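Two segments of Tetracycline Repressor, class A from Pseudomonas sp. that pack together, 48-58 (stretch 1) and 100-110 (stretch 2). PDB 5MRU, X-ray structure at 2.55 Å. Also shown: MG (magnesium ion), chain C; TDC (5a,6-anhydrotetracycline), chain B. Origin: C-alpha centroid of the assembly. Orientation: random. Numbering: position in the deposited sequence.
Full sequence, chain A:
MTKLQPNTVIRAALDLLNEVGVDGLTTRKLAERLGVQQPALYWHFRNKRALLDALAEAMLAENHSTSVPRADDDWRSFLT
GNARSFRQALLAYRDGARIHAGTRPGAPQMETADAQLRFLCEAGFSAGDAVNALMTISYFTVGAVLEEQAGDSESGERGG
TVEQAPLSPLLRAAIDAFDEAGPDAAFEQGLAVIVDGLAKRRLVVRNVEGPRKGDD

Stretch 1, residues 48-58: KRALLDALAEA
Stretch 2, residues 100-110: HAGTRPGAPQM

This is a small contact between one face of a helix and an inducer-binding loop, built from van der Waals packing around Thr103 and from two water bridges, with no direct hydrogen bond between the stretches among the modelled atoms. The two stretches bury 254 Å² together, both sides summed.

Stretch 1 is helical throughout, with phi/psi between -72/-29 and -50/-50 and an i to i+4 ladder from Leu52 N to Lys48 O (2.9 Å) through Ala58 N to Ala54 O (2.9 Å). Stretch 2 starts at His100 in a helix that Ala101 (-59/134) leaves. A type II turn from His100 to Thr103 follows, closed by Thr103 N to His100 O at 3.0 Å; Gly102 takes its positive phi (78/-2), a region that favours glycine. The chain then extends through Thr103 (-82/156), Arg104 (-127/131) and Pro105 (-55/135), and Gly106 (-69/-169) is the N-cap residue of a new helix beginning at Ala107.

The register is set by CA pairs: Ala56 with His100 at 5.4 Å, Asp53 with Thr103 at 6.7 Å and Glu57 with Pro105 at 8.1 Å. Arg49, Asp53, Ala56 and Glu57 supply the contacting side of the helix; the steps from Arg49 to Asp53, from Asp53 to Ala56 and from Asp53 to Glu57 are each about one helical turn.

Thr103 points toward the helix with chi1 at 62° (p). Its OG1 donates to His100 O at 2.7 Å, while Thr103 CG2 lies 3.9 Å from Ala56 CB, 3.4 Å from Asp53 OD1 and 3.7 Å from Arg49 NH2. The methyl thus meets both an apolar neighbour and a charged pair. That pair is an intrahelical salt bridge, Arg49 NH2 to Asp53 OD1 at 2.7 Å, supplemented by a weak bond from Arg49 NE to Asp53 OD1 at 3.1 Å. Arg49 has chi1 t, chi2 p and chi3 -107°; Asp53 has chi1 m. Both leave the backbone sideways, but their ends come nearer stretch 2.

Water closes gaps that direct bonds do not span. Arg49 NH1 is 4.2 Å from Ala101 O, and water 1 joins them, accepting from Arg49 NH1 at 2.8 Å and lying 2.6 Å from Ala101 O. Water 2 donates to Ala56 O at 3.0 Å and accepts from His100 ND1 at 2.8 Å. The latter contact places a proton on ND1, leaving His100 NE2 to bind magnesium at 2.3 Å. His100 has chi1 t, chi2 89°, and its CA-to-CB bond points away from the helix.

At the far end Glu57 (chi1 m, chi2 -146°, chi3 -58°) brings OE2 to 3.7 Å from Gly106 N and 3.6 Å from Gln109 CG. An ideal CB on Gly106 would fall 2.9 Å from Glu57 OE2, a clash. This end is less certain: residues 106-110 are poorly ordered, and Gln109 (chi1 -36°, m) is modelled only to CG.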

# COMPACT_ATOMS: atom_id res chain seq x y z
N LYS A 48 21.07 -4.27 2.66
CA LYS A 48 20.24 -3.29 2.02
C LYS A 48 19.02 -2.96 2.88
O LYS A 48 18.64 -1.83 3.03
CB LYS A 48 19.82 -3.77 0.65
CG LYS A 48 19.27 -2.65 -0.20
CD LYS A 48 18.84 -3.09 -1.61
CE LYS A 48 17.91 -2.04 -2.21
NZ LYS A 48 17.75 -2.25 -3.66
N ARG A 49 18.43 -3.97 3.48
CA ARG A 49 17.18 -3.80 4.17
C ARG A 49 17.37 -2.84 5.32
O ARG A 49 16.47 -2.05 5.66
CB ARG A 49 16.73 -5.16 4.69
CG ARG A 49 15.30 -5.13 5.17
CD ARG A 49 14.36 -4.41 4.21
NE ARG A 49 13.94 -3.11 4.67
CZ ARG A 49 12.92 -2.39 4.17
NH1 ARG A 49 12.17 -2.81 3.14
NH2 ARG A 49 12.66 -1.23 4.72
N ALA A 50 18.55 -2.94 5.90
CA ALA A 50 18.99 -2.09 7.00
C ALA A 50 19.13 -0.65 6.51
O ALA A 50 18.77 0.28 7.22
CB ALA A 50 20.31 -2.58 7.55
N LEU A 51 19.67 -0.47 5.31
CA LEU A 51 19.72 0.85 4.69
C LEU A 51 18.32 1.43 4.50
O LEU A 51 18.09 2.60 4.83
CB LEU A 51 20.44 0.82 3.33
CG LEU A 51 20.50 2.14 2.54
CD1 LEU A 51 20.90 3.35 3.39
CD2 LEU A 51 21.41 2.00 1.33
N LEU A 52 17.40 0.61 3.99
CA LEU A 52 16.06 1.08 3.74
C LEU A 52 15.32 1.28 5.09
O LEU A 52 14.43 2.11 5.19
CB LEU A 52 15.31 0.11 2.83
CG LEU A 52 15.97 -0.21 1.49
CD1 LEU A 52 15.14 -1.18 0.65
CD2 LEU A 52 16.23 1.04 0.70
N ASP A 53 15.66 0.53 6.13
CA ASP A 53 15.04 0.83 7.43
C ASP A 53 15.46 2.19 7.96
O ASP A 53 14.62 2.95 8.43
CB ASP A 53 15.30 -0.27 8.45
CG ASP A 53 14.43 -1.49 8.20
OD1 ASP A 53 13.59 -1.46 7.27
OD2 ASP A 53 14.60 -2.50 8.93
N ALA A 54 16.74 2.51 7.82
CA ALA A 54 17.25 3.82 8.21
C ALA A 54 16.60 4.94 7.36
O ALA A 54 16.17 5.97 7.89
CB ALA A 54 18.77 3.85 8.09
N LEU A 55 16.50 4.75 6.06
CA LEU A 55 15.89 5.78 5.25
C LEU A 55 14.43 5.91 5.63
O LEU A 55 13.93 6.99 5.72
CB LEU A 55 16.02 5.47 3.77
CG LEU A 55 17.44 5.28 3.22
CD1 LEU A 55 17.33 4.83 1.76
CD2 LEU A 55 18.35 6.49 3.37
N ALA A 56 13.75 4.81 5.86
CA ALA A 56 12.37 4.85 6.34
C ALA A 56 12.23 5.76 7.51
O ALA A 56 11.34 6.60 7.53
CB ALA A 56 11.91 3.48 6.75
N GLU A 57 13.10 5.58 8.50
CA GLU A 57 13.05 6.39 9.71
C GLU A 57 13.37 7.86 9.40
O GLU A 57 12.71 8.75 9.88
CB GLU A 57 14.00 5.84 10.77
CG GLU A 57 13.75 4.38 11.11
CD GLU A 57 14.02 4.05 12.59
OE1 GLU A 57 15.17 4.28 13.05
OE2 GLU A 57 13.07 3.57 13.28
N ALA A 58 14.37 8.10 8.56
CA ALA A 58 14.81 9.46 8.24
C ALA A 58 13.70 10.28 7.59
O ALA A 58 13.52 11.48 7.89
CB ALA A 58 16.03 9.44 7.35
N HIS A 100 8.75 1.96 3.33
CA HIS A 100 8.16 1.94 4.68
C HIS A 100 7.49 0.64 5.00
O HIS A 100 7.36 0.27 6.16
CB HIS A 100 7.11 3.02 4.80
CG HIS A 100 6.45 3.03 6.11
ND1 HIS A 100 6.93 3.76 7.17
CD2 HIS A 100 5.38 2.35 6.58
CE1 HIS A 100 6.18 3.55 8.23
NE2 HIS A 100 5.24 2.67 7.91
N ALA A 101 7.02 -0.02 3.96
CA ALA A 101 6.26 -1.25 4.12
C ALA A 101 7.05 -2.29 4.86
O ALA A 101 8.23 -2.49 4.58
CB ALA A 101 5.85 -1.79 2.76
N GLY A 102 6.41 -2.93 5.83
CA GLY A 102 7.08 -3.92 6.62
C GLY A 102 7.98 -3.37 7.70
O GLY A 102 8.54 -4.13 8.44
N THR A 103 8.13 -2.06 7.83
CA THR A 103 8.96 -1.55 8.90
C THR A 103 8.11 -1.53 10.14
O THR A 103 6.89 -1.53 10.06
CB THR A 103 9.56 -0.14 8.65
OG1 THR A 103 8.52 0.84 8.51
CG2 THR A 103 10.47 -0.11 7.42
N ARG A 104 8.76 -1.58 11.29
CA ARG A 104 8.08 -1.51 12.57
C ARG A 104 8.74 -0.40 13.34
O ARG A 104 9.97 -0.34 13.42
CB ARG A 104 8.15 -2.85 13.32
CG ARG A 104 6.94 -3.77 13.11
CD ARG A 104 6.50 -3.77 11.64
NE ARG A 104 5.52 -4.75 11.15
CZ ARG A 104 4.68 -5.51 11.86
NH1 ARG A 104 4.64 -5.49 13.20
NH2 ARG A 104 3.88 -6.33 11.20
N PRO A 105 7.93 0.50 13.90
CA PRO A 105 8.47 1.70 14.53
C PRO A 105 9.52 1.35 15.63
O PRO A 105 9.30 0.43 16.41
CB PRO A 105 7.22 2.37 15.10
CG PRO A 105 6.25 1.24 15.32
CD PRO A 105 6.50 0.31 14.19
N GLY A 106 10.65 2.07 15.64
CA GLY A 106 11.78 1.74 16.50
C GLY A 106 11.60 1.94 18.01
O GLY A 106 10.49 2.14 18.49
N ALA A 107 12.71 1.86 18.75
CA ALA A 107 12.71 2.21 20.18
C ALA A 107 12.35 3.69 20.39
O ALA A 107 11.47 3.98 21.19
CB ALA A 107 14.05 1.88 20.83
N PRO A 108 13.01 4.62 19.66
CA PRO A 108 12.62 6.03 19.81
C PRO A 108 11.19 6.29 19.31
O PRO A 108 10.42 7.02 19.94
CB PRO A 108 13.65 6.78 18.95
CG PRO A 108 14.16 5.78 17.97
CD PRO A 108 14.09 4.45 18.66
N GLN A 109 10.86 5.65 18.19
CA GLN A 109 9.54 5.74 17.58
C GLN A 109 8.47 5.06 18.47
O GLN A 109 7.30 5.36 18.34
CB GLN A 109 9.56 5.12 16.18
CG GLN A 109 10.86 5.36 15.41
N MET A 110 8.90 4.17 19.36
CA MET A 110 8.00 3.48 20.30
C MET A 110 7.51 4.39 21.42
O MET A 110 6.31 4.45 21.68
CB MET A 110 8.70 2.26 20.91
MG MG C . 5.46 1.32 9.73
O12 TDC B . 3.88 3.08 10.26
C12 TDC B . 3.28 3.38 11.33
C1B TDC B . 2.97 2.34 12.34
C11 TDC B . 3.39 1.04 12.11
O11 TDC B . 4.09 0.71 10.96
C1A TDC B . 3.13 0.04 13.03
C10 TDC B . 3.55 -1.26 12.80
O10 TDC B . 4.25 -1.63 11.65
C9 TDC B . 3.27 -2.30 13.79
C8 TDC B . 2.59 -1.96 14.93
C7 TDC B . 2.18 -0.65 15.13
C61 TDC B . 2.43 0.36 14.20
C6 TDC B . 2.00 1.69 14.42
C62 TDC B . 1.25 2.11 15.65
C51 TDC B . 2.28 2.69 13.50
C5 TDC B . 1.80 4.11 13.74
C1C TDC B . 2.94 4.81 11.67
C1 TDC B . 3.97 5.39 12.65
O1 TDC B . 4.96 4.73 12.95
O1C TDC B . 2.79 5.60 10.53
C41 TDC B . 1.64 4.88 12.42
C4 TDC B . 1.18 6.35 12.72
N4 TDC B . 0.16 7.00 11.81
C43 TDC B . 0.30 6.68 10.36
C42 TDC B . -1.18 6.52 12.27
C3 TDC B . 2.37 7.26 13.05
O3 TDC B . 2.08 8.40 13.37
C2 TDC B . 3.72 6.75 13.09
C21 TDC B . 4.83 7.60 13.54
O21 TDC B . 4.61 8.74 13.98
N21 TDC B . 6.09 7.13 13.62
O HOH W 1 9.57 -2.31 2.37
O HOH W 2 8.64 5.79 6.45
O HOH W 3 5.00 -0.44 8.78
O HOH W 4 6.56 2.88 11.26